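Local structure of putative peptide ABC-transport system periplasmic peptide-binding protein (Campylobacter jejuni, 4OEV) at residues V174-N179 / P190-K195; I30-S35 / G161-V166; K419-A424 / D446-N451; A292-F297 / Y440-I445. The protein binds Ni(II) as the extracytoplasmic solute-binding component of a nickel import system and probably delivers the metal to an ABC-type transporter. All coordinates share one frame; numbering follows the deposited sequence.

Contact 1 (V174-N179 / P190-K195)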
loop_
_atom_site.group_PDB
_atom_site.type_symbol
_atom_site.label_atom_id
_atom_site.label_comp_id
_atom_site.label_asym_id
_atom_site.label_seq_id
_atom_site.Cartn_x
_atom_site.Cartn_y
_atom_site.Cartn_z
ATOM N N VAL A 174 -12.531 0.619 16.003
ATOM C CA VAL A 174 -11.764 1.453 16.931
ATOM C C VAL A 174 -12.537 2.754 17.004
ATOM O O VAL A 174 -13.028 3.214 15.973
ATOM C CB VAL A 174 -10.300 1.701 16.460
ATOM C CG1 VAL A 174 -9.461 2.296 17.573
ATOM C CG2 VAL A 174 -9.639 0.394 15.937
ATOM N N GLU A 175 -12.703 3.307 18.208
ATOM C CA GLU A 175 -13.436 4.559 18.404
ATOM C C GLU A 175 -12.508 5.699 18.866
ATOM O O GLU A 175 -11.654 5.507 19.735
ATOM C CB GLU A 175 -14.572 4.374 19.410
ATOM C CG GLU A 175 -15.269 5.706 19.795
ATOM C CD GLU A 175 -16.301 5.531 20.893
ATOM O OE1 GLU A 175 -16.653 4.353 21.140
ATOM O OE2 GLU A 175 -16.757 6.559 21.498
ATOM N N PHE A 176 -12.687 6.878 18.270
ATOM C CA PHE A 176 -11.875 8.051 18.559
ATOM C C PHE A 176 -12.736 9.235 18.950
ATOM O O PHE A 176 -13.933 9.254 18.667
ATOM C CB PHE A 176 -11.048 8.455 17.349
ATOM C CG PHE A 176 -10.228 7.333 16.786
ATOM C CD1 PHE A 176 -10.757 6.475 15.827
ATOM C CD2 PHE A 176 -8.932 7.118 17.236
ATOM C CE1 PHE A 176 -9.991 5.425 15.304
ATOM C CE2 PHE A 176 -8.158 6.048 16.703
ATOM C CZ PHE A 176 -8.701 5.210 15.750
ATOM N N LYS A 177 -12.106 10.226 19.575
ATOM C CA LYS A 177 -12.748 11.524 19.775
ATOM C C LYS A 177 -11.806 12.624 19.307
ATOM O O LYS A 177 -10.576 12.432 19.261
ATOM C CB LYS A 177 -13.205 11.697 21.227
ATOM C CG LYS A 177 -12.108 11.708 22.303
ATOM C CD LYS A 177 -12.731 12.026 23.698
ATOM C CE LYS A 177 -11.685 11.997 24.831
ATOM N NZ LYS A 177 -12.238 12.479 26.164
ATOM N N ALA A 178 -12.378 13.759 18.917
ATOM C CA ALA A 178 -11.597 14.857 18.358
ATOM C C ALA A 178 -10.514 15.344 19.339
ATOM O O ALA A 178 -10.720 15.318 20.551
ATOM C CB ALA A 178 -12.500 16.011 17.980
ATOM N N ASN A 179 -9.362 15.731 18.784
ATOM C CA ASN A 179 -8.282 16.350 19.538
ATOM C C ASN A 179 -8.555 17.845 19.627
ATOM O O ASN A 179 -8.329 18.574 18.659
ATOM C CB ASN A 179 -6.925 16.070 18.872
ATOM C CG ASN A 179 -5.756 16.806 19.561
ATOM O OD1 ASN A 179 -5.940 17.479 20.579
ATOM N ND2 ASN A 179 -4.548 16.659 19.006
ATOM N N PRO A 190 -16.788 15.601 16.333
ATOM C CA PRO A 190 -16.195 15.233 17.623
ATOM C C PRO A 190 -15.982 13.723 17.767
ATOM O O PRO A 190 -15.026 13.311 18.413
ATOM C CB PRO A 190 -17.210 15.759 18.644
ATOM C CG PRO A 190 -18.465 15.887 17.911
ATOM C CD PRO A 190 -18.113 16.218 16.496
ATOM N N ARG A 191 -16.866 12.915 17.196
ATOM C CA ARG A 191 -16.776 11.473 17.382
ATOM C C ARG A 191 -16.539 10.738 16.061
ATOM O O ARG A 191 -17.250 10.969 15.074
ATOM C CB ARG A 191 -18.062 10.990 18.056
ATOM C CG ARG A 191 -18.003 9.613 18.669
ATOM C CD ARG A 191 -18.946 9.502 19.889
ATOM N NE ARG A 191 -19.025 8.107 20.323
ATOM C CZ ARG A 191 -19.944 7.242 19.906
ATOM N NH1 ARG A 191 -19.927 5.984 20.336
ATOM N NH2 ARG A 191 -20.884 7.633 19.057
ATOM N N LEU A 192 -15.556 9.833 16.050
ATOM C CA LEU A 192 -15.196 9.085 14.846
ATOM C C LEU A 192 -14.962 7.610 15.129
ATOM O O LEU A 192 -14.185 7.247 16.001
ATOM C CB LEU A 192 -13.949 9.691 14.177
ATOM C CG LEU A 192 -13.301 8.887 13.035
ATOM C CD1 LEU A 192 -14.256 8.691 11.839
ATOM C CD2 LEU A 192 -11.992 9.519 12.590
ATOM N N ILE A 193 -15.608 6.760 14.335
ATOM C CA ILE A 193 -15.496 5.313 14.478
ATOM C C ILE A 193 -15.086 4.636 13.161
ATOM O O ILE A 193 -15.698 4.857 12.133
ATOM C CB ILE A 193 -16.831 4.730 14.987
ATOM C CG1 ILE A 193 -17.097 5.258 16.409
ATOM C CG2 ILE A 193 -16.806 3.253 14.984
ATOM C CD1 ILE A 193 -18.395 4.736 17.042
ATOM N N ILE A 194 -13.992 3.876 13.205
ATOM C CA ILE A 194 -13.485 3.124 12.071
ATOM C C ILE A 194 -13.866 1.662 12.239
ATOM O O ILE A 194 -13.344 0.942 13.095
ATOM C CB ILE A 194 -11.955 3.260 11.927
ATOM C CG1 ILE A 194 -11.555 4.737 11.933
ATOM C CG2 ILE A 194 -11.424 2.417 10.685
ATOM C CD1 ILE A 194 -12.033 5.519 10.738
ATOM N N LYS A 195 -14.796 1.227 11.408
ATOM C CA LYS A 195 -15.344 -0.101 11.518
ATOM C C LYS A 195 -14.623 -1.048 10.562
ATOM O O LYS A 195 -14.357 -0.718 9.392
ATOM C CB LYS A 195 -16.852 -0.053 11.236
ATOM C CG LYS A 195 -17.594 -1.287 11.634
ATOM C CD LYS A 195 -19.117 -1.056 11.588
ATOM C CE LYS A 195 -19.811 -2.360 11.851
ATOM N NZ LYS A 195 -21.280 -2.205 11.936
#
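Five backbone hydrogen bonds tie V174-N179 to P190-K195, and they differ in how the carbonyl is approached. V174 and I194 exchange a mutual pair: V174 N meets I194 O in the carbonyl plane, while I194 N meets V174 O nearly along the C=O axis, 3.0 Å away. F176 and L192 repeat the exchange less evenly. F176 N lies 2.7 Å from L192 O, close to the axis of that carbonyl, whereas L192 N comes to F176 O from above its plane in an almost straight bond (178°). A178 N ends the row, 2.7 Å from P190 O and on a lone pair. The two antiparallel strands form a long-looped beta hairpin at the middle of a mixed four-stranded sheet. On the face carrying E175 and I193, the extended E175 chain crosses R191 obliquely, and R191 NE makes a salt bridge with E175 OE2 at 3.0 Å; NH1 adds a weak bond to the same oxygen. The two planes stand 86° apart; NE reaches OE2 from above the carboxylate plane, while OE2 lies near the guanidinium plane. I193 CD1 lies over one guanidinium face, toward its rim, while its CG1 runs alongside E175 CG at 3.9 Å. On the opposite face F176 CE1 touches I194 CG1 at 3.8 Å, and L32 of helix 30-33 packs against F176, L192 and I194. Further out, T6 OG1 bonds to R191 NH2.

Contact 2 (I30-S35 / G161-V166); sequences INLVFS and GPYKFV
L32 O is the best-held polar atom here, gripped by one hydrogen bond and one weaker CA-H contact. Y163 N donates to it at 2.9 Å from above the carbonyl plane, and G161 CA supplies the C-H at 3.5 Å; the ring of P162 also presses close, its CD 3.0 Å from L32 O. One residue on, V33 O takes a short bond from G161 N (2.6 Å), again from above the plane. A CA-H...O contact runs the other way, from V33 CA to Y163 O at 3.4 Å, nearly straight (161°). G161 has no side chain, and its CA comes within 4.1 Å of F34 CA, so the backbone lies directly on the helix end. Beside these polar links, L32 and Y163 point the same way, CB to CB 4.0 Å. The phenol continues outward to T189 O, to which Y163 OH is hydrogen-bonded, while S35 OG is held by T160 and Y183. N31, on the same short helix, belongs to a Mg(2+) site seen in another structure of this protein. The last carbonyls of helix 30-33, which meet the start of strand 163-169, thus find N-H donors inside a buried interface, which may partly offset whatever negative charge gathers at the C-terminal end of so short a helix.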
loop_
_atom_site.group_PDB
_atom_site.type_symbol
_atom_site.label_atom_id
_atom_site.label_comp_id
_atom_site.label_asym_id
_atom_site.label_seq_id
_atom_site.Cartn_x
_atom_site.Cartn_y
_atom_site.Cartn_z
ATOM N N ILE A 30 -3.613 4.855 12.186
ATOM C CA ILE A 30 -2.366 5.463 12.638
ATOM C C ILE A 30 -2.378 6.940 12.223
ATOM O O ILE A 30 -1.968 7.803 13.002
ATOM C CB ILE A 30 -1.091 4.740 12.096
ATOM C CG1 ILE A 30 -1.061 3.320 12.663
ATOM C CG2 ILE A 30 0.208 5.562 12.495
ATOM C CD1 ILE A 30 0.122 2.419 12.221
ATOM N N ASN A 31 -2.870 7.249 11.024
ATOM C CA ASN A 31 -2.919 8.663 10.600
ATOM C C ASN A 31 -4.005 9.510 11.287
ATOM O O ASN A 31 -4.073 10.721 11.067
ATOM C CB ASN A 31 -3.103 8.738 9.080
ATOM C CG ASN A 31 -1.809 8.485 8.324
ATOM O OD1 ASN A 31 -1.532 7.353 7.906
ATOM N ND2 ASN A 31 -1.017 9.539 8.128
ATOM N N LEU A 32 -4.852 8.895 12.115
ATOM C CA LEU A 32 -5.820 9.661 12.933
ATOM C C LEU A 32 -5.159 10.096 14.249
ATOM O O LEU A 32 -5.272 11.253 14.689
ATOM C CB LEU A 32 -7.047 8.820 13.239
ATOM C CG LEU A 32 -7.770 8.289 11.999
ATOM C CD1 LEU A 32 -8.899 7.370 12.393
ATOM C CD2 LEU A 32 -8.307 9.472 11.195
ATOM N N VAL A 33 -4.463 9.152 14.876
ATOM C CA VAL A 33 -3.832 9.381 16.173
ATOM C C VAL A 33 -2.484 10.103 16.064
ATOM O O VAL A 33 -2.110 10.911 16.934
ATOM C CB VAL A 33 -3.666 8.014 16.893
ATOM C CG1 VAL A 33 -2.987 8.150 18.238
ATOM C CG2 VAL A 33 -5.031 7.336 17.029
ATOM N N PHE A 34 -1.743 9.829 14.996
ATOM C CA PHE A 34 -0.381 10.371 14.893
ATOM C C PHE A 34 -0.259 11.372 13.766
ATOM O O PHE A 34 -1.115 11.415 12.864
ATOM C CB PHE A 34 0.626 9.242 14.683
ATOM C CG PHE A 34 0.648 8.258 15.806
ATOM C CD1 PHE A 34 1.512 8.443 16.880
ATOM C CD2 PHE A 34 -0.210 7.173 15.811
ATOM C CE1 PHE A 34 1.522 7.540 17.940
ATOM C CE2 PHE A 34 -0.212 6.261 16.858
ATOM C CZ PHE A 34 0.672 6.437 17.926
ATOM N N SER A 35 0.774 12.204 13.840
ATOM C CA SER A 35 1.109 13.055 12.719
ATOM C C SER A 35 2.601 13.114 12.606
ATOM O O SER A 35 3.308 12.929 13.611
ATOM C CB SER A 35 0.504 14.452 12.879
ATOM O OG SER A 35 1.015 15.049 14.047
ATOM N N GLY A 161 -1.849 13.521 16.559
ATOM C CA GLY A 161 -2.822 13.604 15.459
ATOM C C GLY A 161 -4.172 14.288 15.759
ATOM O O GLY A 161 -4.363 14.821 16.860
ATOM N N PRO A 162 -5.093 14.348 14.753
ATOM C CA PRO A 162 -6.398 15.032 14.949
ATOM C C PRO A 162 -7.382 14.302 15.868
ATOM O O PRO A 162 -8.371 14.873 16.347
ATOM C CB PRO A 162 -6.983 15.111 13.534
ATOM C CG PRO A 162 -6.302 13.906 12.752
ATOM C CD PRO A 162 -4.870 13.959 13.345
ATOM N N TYR A 163 -7.110 13.040 16.129
ATOM C CA TYR A 163 -8.049 12.221 16.866
ATOM C C TYR A 163 -7.408 11.464 18.024
ATOM O O TYR A 163 -6.369 10.804 17.863
ATOM C CB TYR A 163 -8.734 11.238 15.905
ATOM C CG TYR A 163 -9.900 11.879 15.192
ATOM C CD1 TYR A 163 -11.105 12.056 15.861
ATOM C CD2 TYR A 163 -9.809 12.319 13.870
ATOM C CE1 TYR A 163 -12.186 12.654 15.253
ATOM C CE2 TYR A 163 -10.916 12.940 13.246
ATOM C CZ TYR A 163 -12.095 13.092 13.957
ATOM O OH TYR A 163 -13.234 13.703 13.429
ATOM N N LYS A 164 -8.074 11.501 19.170
ATOM C CA LYS A 164 -7.591 10.842 20.378
ATOM C C LYS A 164 -8.225 9.470 20.432
ATOM O O LYS A 164 -9.408 9.326 20.082
ATOM C CB LYS A 164 -7.931 11.665 21.654
ATOM C CG LYS A 164 -7.216 12.996 21.795
ATOM C CD LYS A 164 -7.621 13.723 23.119
ATOM C CE LYS A 164 -6.699 14.908 23.434
ATOM N NZ LYS A 164 -6.967 15.566 24.767
ATOM N N PHE A 165 -7.433 8.461 20.815
ATOM C CA PHE A 165 -7.922 7.079 20.951
ATOM C C PHE A 165 -8.891 6.968 22.133
ATOM O O PHE A 165 -8.582 7.437 23.233
ATOM C CB PHE A 165 -6.743 6.095 21.128
ATOM C CG PHE A 165 -7.167 4.684 21.449
ATOM C CD1 PHE A 165 -7.485 3.790 20.435
ATOM C CD2 PHE A 165 -7.242 4.247 22.765
ATOM C CE1 PHE A 165 -7.877 2.492 20.736
ATOM C CE2 PHE A 165 -7.637 2.952 23.070
ATOM C CZ PHE A 165 -7.960 2.084 22.060
ATOM N N VAL A 166 -10.056 6.359 21.913
ATOM C CA VAL A 166 -11.033 6.117 22.985
ATOM C C VAL A 166 -11.147 4.648 23.411
ATOM O O VAL A 166 -10.940 4.316 24.568
ATOM C CB VAL A 166 -12.441 6.588 22.600
ATOM C CG1 VAL A 166 -13.383 6.277 23.729
ATOM C CG2 VAL A 166 -12.444 8.069 22.301
#

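Contact 3 (K419-A424 / D446-N451); sequences KKVDIA and DALYEN
A447 is the first residue of D446-N451 to touch K419-A424, and its CB makes the tightest contact: 3.6 Å from V421 CG2 and 3.8 Å from K420 CB. With only a methyl group facing the other helix, the backbones come close, the CA atoms of V421 and A447 being 5.8 Å apart. L448 starts out pointing away, but its extended chain brings CD2 round to the same V421 CG2 at 3.9 Å, crossing the valine obliquely. V421 CG2, anti to its own carbonyl carbon, is therefore the branch that meets both residues. E450 follows one turn after A447. The K420 chain, bent at chi3 (-76°), lays NZ 4.1 Å from E450 CB rather than on the carboxylate; NZ and OE1 remain 5.8 Å apart, so any attraction between them is probably modest. At N451 the helix ends, and the amide bonds through ND2 to D418 OD2, while D418 OD1 accepts from V421 N, joining the end of one helix to the start of the other. The short axes run antiparallel at 164° and 8.9 Å, making an alpha-hairpin of helices 419-429 and 434-450. F398 of helix 395-398 packs against V421 and L448, and N451 reaches L256 and R259 of helix 256-265.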
loop_
_atom_site.group_PDB
_atom_site.type_symbol
_atom_site.label_atom_id
_atom_site.label_comp_id
_atom_site.label_asym_id
_atom_site.label_seq_id
_atom_site.Cartn_x
_atom_site.Cartn_y
_atom_site.Cartn_z
ATOM N N LYS A 419 19.075 -9.805 -10.052
ATOM C CA LYS A 419 20.195 -8.914 -9.812
ATOM C C LYS A 419 20.010 -7.516 -10.421
ATOM O O LYS A 419 20.370 -6.510 -9.773
ATOM C CB LYS A 419 21.509 -9.498 -10.351
ATOM C CG LYS A 419 22.118 -10.598 -9.539
ATOM C CD LYS A 419 23.514 -10.902 -10.152
ATOM C CE LYS A 419 24.110 -12.219 -9.596
ATOM N NZ LYS A 419 25.271 -12.571 -10.489
ATOM N N LYS A 420 19.497 -7.431 -11.648
ATOM C CA LYS A 420 19.346 -6.115 -12.271
ATOM C C LYS A 420 18.273 -5.299 -11.510
ATOM O O LYS A 420 18.409 -4.089 -11.367
ATOM C CB LYS A 420 19.007 -6.209 -13.762
ATOM C CG LYS A 420 20.199 -6.618 -14.661
ATOM C CD LYS A 420 19.764 -6.767 -16.118
ATOM C CE LYS A 420 18.984 -8.070 -16.337
ATOM N NZ LYS A 420 18.277 -8.175 -17.678
ATOM N N VAL A 421 17.220 -5.967 -11.033
ATOM C CA VAL A 421 16.249 -5.253 -10.228
ATOM C C VAL A 421 16.888 -4.753 -8.931
ATOM O O VAL A 421 16.741 -3.560 -8.598
ATOM C CB VAL A 421 15.048 -6.085 -9.905
ATOM C CG1 VAL A 421 14.243 -5.404 -8.826
ATOM C CG2 VAL A 421 14.197 -6.338 -11.240
ATOM N N ASP A 422 17.603 -5.629 -8.215
ATOM C CA ASP A 422 18.231 -5.214 -6.946
ATOM C C ASP A 422 19.103 -3.990 -7.125
ATOM O O ASP A 422 19.012 -3.047 -6.339
ATOM C CB ASP A 422 19.081 -6.317 -6.303
ATOM C CG ASP A 422 18.257 -7.457 -5.755
ATOM O OD1 ASP A 422 17.003 -7.299 -5.604
ATOM O OD2 ASP A 422 18.864 -8.527 -5.445
ATOM N N ILE A 423 19.937 -4.004 -8.166
ATOM C CA ILE A 423 20.888 -2.932 -8.427
ATOM C C ILE A 423 20.188 -1.613 -8.824
ATOM O O ILE A 423 20.586 -0.506 -8.431
ATOM C CB ILE A 423 21.855 -3.361 -9.533
ATOM C CG1 ILE A 423 22.729 -4.508 -9.034
ATOM C CG2 ILE A 423 22.696 -2.206 -9.994
ATOM C CD1 ILE A 423 23.495 -5.220 -10.155
ATOM N N ALA A 424 19.142 -1.751 -9.611
ATOM C CA ALA A 424 18.430 -0.603 -10.115
ATOM C C ALA A 424 17.751 0.123 -8.975
ATOM O O ALA A 424 17.858 1.340 -8.877
ATOM C CB ALA A 424 17.417 -1.030 -11.179
ATOM N N ASP A 446 12.662 -2.035 -17.028
ATOM C CA ASP A 446 13.126 -2.894 -18.105
ATOM C C ASP A 446 13.505 -4.257 -17.581
ATOM O O ASP A 446 13.248 -5.254 -18.257
ATOM C CB ASP A 446 14.325 -2.284 -18.832
ATOM C CG ASP A 446 13.972 -1.064 -19.641
ATOM O OD1 ASP A 446 12.802 -0.896 -20.064
ATOM O OD2 ASP A 446 14.888 -0.256 -19.856
ATOM N N ALA A 447 14.140 -4.299 -16.416
ATOM C CA ALA A 447 14.525 -5.584 -15.784
ATOM C C ALA A 447 13.314 -6.410 -15.412
ATOM O O ALA A 447 13.359 -7.649 -15.494
ATOM C CB ALA A 447 15.374 -5.366 -14.530
ATOM N N LEU A 448 12.271 -5.744 -14.908
ATOM C CA LEU A 448 11.006 -6.419 -14.600
ATOM C C LEU A 448 10.413 -7.062 -15.827
ATOM O O LEU A 448 9.876 -8.144 -15.731
ATOM C CB LEU A 448 9.955 -5.459 -14.009
ATOM C CG LEU A 448 10.048 -5.089 -12.518
ATOM C CD1 LEU A 448 8.768 -4.302 -12.130
ATOM C CD2 LEU A 448 10.278 -6.245 -11.592
ATOM N N TYR A 449 10.479 -6.399 -16.973
ATOM C CA TYR A 449 9.940 -6.956 -18.209
ATOM C C TYR A 449 10.722 -8.222 -18.577
ATOM O O TYR A 449 10.129 -9.198 -19.045
ATOM C CB TYR A 449 9.980 -5.952 -19.394
ATOM C CG TYR A 449 9.709 -6.674 -20.712
ATOM C CD1 TYR A 449 8.403 -6.967 -21.127
ATOM C CD2 TYR A 449 10.760 -7.145 -21.509
ATOM C CE1 TYR A 449 8.161 -7.671 -22.281
ATOM C CE2 TYR A 449 10.513 -7.853 -22.679
ATOM C CZ TYR A 449 9.214 -8.113 -23.056
ATOM O OH TYR A 449 8.952 -8.817 -24.221
ATOM N N GLU A 450 12.049 -8.187 -18.436
ATOM C CA GLU A 450 12.897 -9.305 -18.876
ATOM C C GLU A 450 12.750 -10.528 -17.971
ATOM O O GLU A 450 12.982 -11.671 -18.378
ATOM C CB GLU A 450 14.392 -8.894 -18.942
ATOM C CG GLU A 450 14.723 -7.761 -19.955
ATOM C CD GLU A 450 14.395 -8.094 -21.421
ATOM O OE1 GLU A 450 14.295 -9.295 -21.791
ATOM O OE2 GLU A 450 14.248 -7.144 -22.224
ATOM N N ASN A 451 12.414 -10.275 -16.720
ATOM C CA ASN A 451 12.273 -11.329 -15.752
ATOM C C ASN A 451 11.073 -11.012 -14.869
ATOM O O ASN A 451 11.218 -10.561 -13.724
ATOM C CB ASN A 451 13.559 -11.480 -14.944
ATOM C CG ASN A 451 13.499 -12.645 -13.981
ATOM O OD1 ASN A 451 12.672 -13.565 -14.121
ATOM N ND2 ASN A 451 14.375 -12.630 -13.018
#

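Contact 4 (A292-F297 / Y440-I445)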
loop_
_atom_site.group_PDB
_atom_site.type_symbol
_atom_site.label_atom_id
_atom_site.label_comp_id
_atom_site.label_asym_id
_atom_site.label_seq_id
_atom_site.Cartn_x
_atom_site.Cartn_y
_atom_site.Cartn_z
ATOM N N ALA A 292 8.509 8.525 -11.995
ATOM C CA ALA A 292 9.527 7.526 -12.315
ATOM C C ALA A 292 9.173 6.658 -13.535
ATOM O O ALA A 292 10.000 5.884 -13.995
ATOM C CB ALA A 292 9.741 6.627 -11.106
ATOM N N ASN A 293 7.945 6.765 -14.042
ATOM C CA ASN A 293 7.516 5.937 -15.172
ATOM C C ASN A 293 8.373 6.249 -16.404
ATOM O O ASN A 293 8.502 7.406 -16.826
ATOM C CB ASN A 293 6.002 6.145 -15.434
ATOM C CG ASN A 293 5.439 5.250 -16.547
ATOM O OD1 ASN A 293 6.158 4.465 -17.153
ATOM N ND2 ASN A 293 4.122 5.348 -16.789
ATOM N N SER A 294 8.945 5.203 -16.995
ATOM C CA SER A 294 9.790 5.396 -18.176
ATOM C C SER A 294 8.969 5.698 -19.438
ATOM O O SER A 294 9.481 6.239 -20.442
ATOM C CB SER A 294 10.652 4.159 -18.372
ATOM O OG SER A 294 9.827 3.006 -18.471
ATOM N N LYS A 295 7.693 5.340 -19.393
ATOM C CA LYS A 295 6.738 5.638 -20.465
ATOM C C LYS A 295 7.087 5.034 -21.826
ATOM O O LYS A 295 6.232 4.982 -22.708
ATOM C CB LYS A 295 6.569 7.154 -20.610
ATOM C CG LYS A 295 5.757 7.778 -19.493
ATOM C CD LYS A 295 5.480 9.262 -19.729
ATOM C CE LYS A 295 4.346 9.721 -18.832
ATOM N NZ LYS A 295 4.676 9.500 -17.386
ATOM N N ASN A 296 8.330 4.597 -22.010
ATOM C CA ASN A 296 8.664 3.829 -23.194
ATOM C C ASN A 296 9.306 2.519 -22.819
ATOM O O ASN A 296 10.528 2.414 -22.707
ATOM C CB ASN A 296 9.576 4.586 -24.131
ATOM C CG ASN A 296 9.341 4.197 -25.573
ATOM O OD1 ASN A 296 9.741 3.111 -26.008
ATOM N ND2 ASN A 296 8.682 5.082 -26.329
ATOM N N PHE A 297 8.462 1.522 -22.623
ATOM C CA PHE A 297 8.886 0.226 -22.147
ATOM C C PHE A 297 8.243 -0.867 -22.985
ATOM O O PHE A 297 7.266 -0.614 -23.704
ATOM C CB PHE A 297 8.529 0.052 -20.659
ATOM C CG PHE A 297 7.112 0.455 -20.326
ATOM C CD1 PHE A 297 6.060 -0.449 -20.480
ATOM C CD2 PHE A 297 6.822 1.750 -19.887
ATOM C CE1 PHE A 297 4.749 -0.075 -20.183
ATOM C CE2 PHE A 297 5.515 2.136 -19.592
ATOM C CZ PHE A 297 4.473 1.227 -19.739
ATOM N N TYR A 440 17.537 5.035 -13.502
ATOM C CA TYR A 440 17.600 3.798 -12.742
ATOM C C TYR A 440 16.221 3.116 -12.634
ATOM O O TYR A 440 16.100 1.875 -12.710
ATOM C CB TYR A 440 18.179 4.106 -11.378
ATOM C CG TYR A 440 19.628 4.574 -11.457
ATOM C CD1 TYR A 440 20.526 4.005 -12.369
ATOM C CD2 TYR A 440 20.092 5.576 -10.625
ATOM C CE1 TYR A 440 21.873 4.421 -12.426
ATOM C CE2 TYR A 440 21.424 6.008 -10.681
ATOM C CZ TYR A 440 22.298 5.425 -11.571
ATOM O OH TYR A 440 23.592 5.868 -11.602
ATOM N N TYR A 441 15.178 3.926 -12.460
ATOM C CA TYR A 441 13.818 3.370 -12.462
ATOM C C TYR A 441 13.524 2.814 -13.846
ATOM O O TYR A 441 12.888 1.787 -13.951
ATOM C CB TYR A 441 12.779 4.447 -12.042
ATOM C CG TYR A 441 12.847 4.634 -10.565
ATOM C CD1 TYR A 441 12.756 3.526 -9.733
ATOM C CD2 TYR A 441 13.117 5.878 -9.994
ATOM C CE1 TYR A 441 12.866 3.643 -8.386
ATOM C CE2 TYR A 441 13.241 6.007 -8.635
ATOM C CZ TYR A 441 13.097 4.882 -7.835
ATOM O OH TYR A 441 13.206 4.949 -6.482
ATOM N N LYS A 442 14.048 3.435 -14.919
ATOM C CA LYS A 442 13.880 2.796 -16.226
ATOM C C LYS A 442 14.582 1.428 -16.281
ATOM O O LYS A 442 13.991 0.441 -16.745
ATOM C CB LYS A 442 14.387 3.703 -17.347
ATOM C CG LYS A 442 14.259 3.084 -18.736
ATOM C CD LYS A 442 15.099 3.849 -19.749
ATOM C CE LYS A 442 14.702 3.553 -21.184
ATOM N NZ LYS A 442 15.179 2.208 -21.672
ATOM N N ASP A 443 15.802 1.328 -15.747
ATOM C CA ASP A 443 16.499 0.036 -15.650
ATOM C C ASP A 443 15.655 -0.987 -14.872
ATOM O O ASP A 443 15.498 -2.143 -15.271
ATOM C CB ASP A 443 17.860 0.204 -14.951
ATOM C CG ASP A 443 18.873 0.944 -15.809
ATOM O OD1 ASP A 443 18.701 0.975 -17.038
ATOM O OD2 ASP A 443 19.842 1.516 -15.251
ATOM N N PHE A 444 15.093 -0.536 -13.767
ATOM C CA PHE A 444 14.243 -1.360 -12.963
ATOM C C PHE A 444 13.024 -1.914 -13.755
ATOM O O PHE A 444 12.749 -3.138 -13.759
ATOM C CB PHE A 444 13.797 -0.533 -11.747
ATOM C CG PHE A 444 12.613 -1.122 -11.006
ATOM C CD1 PHE A 444 12.716 -2.344 -10.399
ATOM C CD2 PHE A 444 11.415 -0.432 -10.914
ATOM C CE1 PHE A 444 11.658 -2.898 -9.711
ATOM C CE2 PHE A 444 10.347 -0.971 -10.235
ATOM C CZ PHE A 444 10.456 -2.211 -9.628
ATOM N N ILE A 445 12.301 -1.001 -14.404
ATOM C CA ILE A 445 11.144 -1.319 -15.241
ATOM C C ILE A 445 11.528 -2.299 -16.377
ATOM O O ILE A 445 10.810 -3.270 -16.659
ATOM C CB ILE A 445 10.555 -0.007 -15.861
ATOM C CG1 ILE A 445 9.906 0.845 -14.758
ATOM C CG2 ILE A 445 9.530 -0.294 -16.944
ATOM C CD1 ILE A 445 9.548 2.247 -15.203
#
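K295 N lies at the edge of the F297 ring, in its plane, and the imidazole of H285 meets that ring edge-to-face. Across the contact, A292 CB rests against the ring of Y441, 3.6 Å from CD2, and the backbone of A292 also reaches Y441 CB, with O at 3.7 Å. I445 is the main meeting point on the helix. Its CD1, at the end of an extended chain, approaches S294 OG to 3.4 Å, van der Waals packing of a methyl on the hydroxyl oxygen, and its CG2, on the other branch, meets F297 CB at 3.9 Å. S294 CB packs on the aliphatic stem of K442, 3.8 Å from CG, while the ammonium of K442 turns to a salt bridge with D446. Within the loop, N293 OD1 accepts from K295 N at 2.9 Å, the donor standing above the amide plane, and H285 NE2 gives this oxygen a second bond. Y441, K442 and I445 thus present a single side of helix 434-450, at spacings of one and three residues, to irregular chain between strand 280-282 and helix 304-313. The N293 to K295 bond defines an Asx turn, which shapes a loop packed onto a helix mainly by apolar contact.

How the contacts relate
The four contacts form two clusters on opposite sides of the chain's centre, with centres about 37 to 44 Å apart from one cluster to the other. Contacts 1 and 2 meet in one sheet, where K177 O probably accepts from K164 N and F176 CE2 packs on V33 CG2. Contacts 3 and 4 share helix 434-450, and A424 CB of contact 3 reaches the F444 backbone of contact 4. Contacts 2 and 3 are buried, contacts 1 and 4 only partly so. Chemistry follows structure more than depth: strands and a helix end bond backbone to backbone, contact 1 adding an ion pair, whereas contacts 3 and 4, helix on helix and loop on helix, rest mainly on apolar side chains, without hydrogen bonds between their segments.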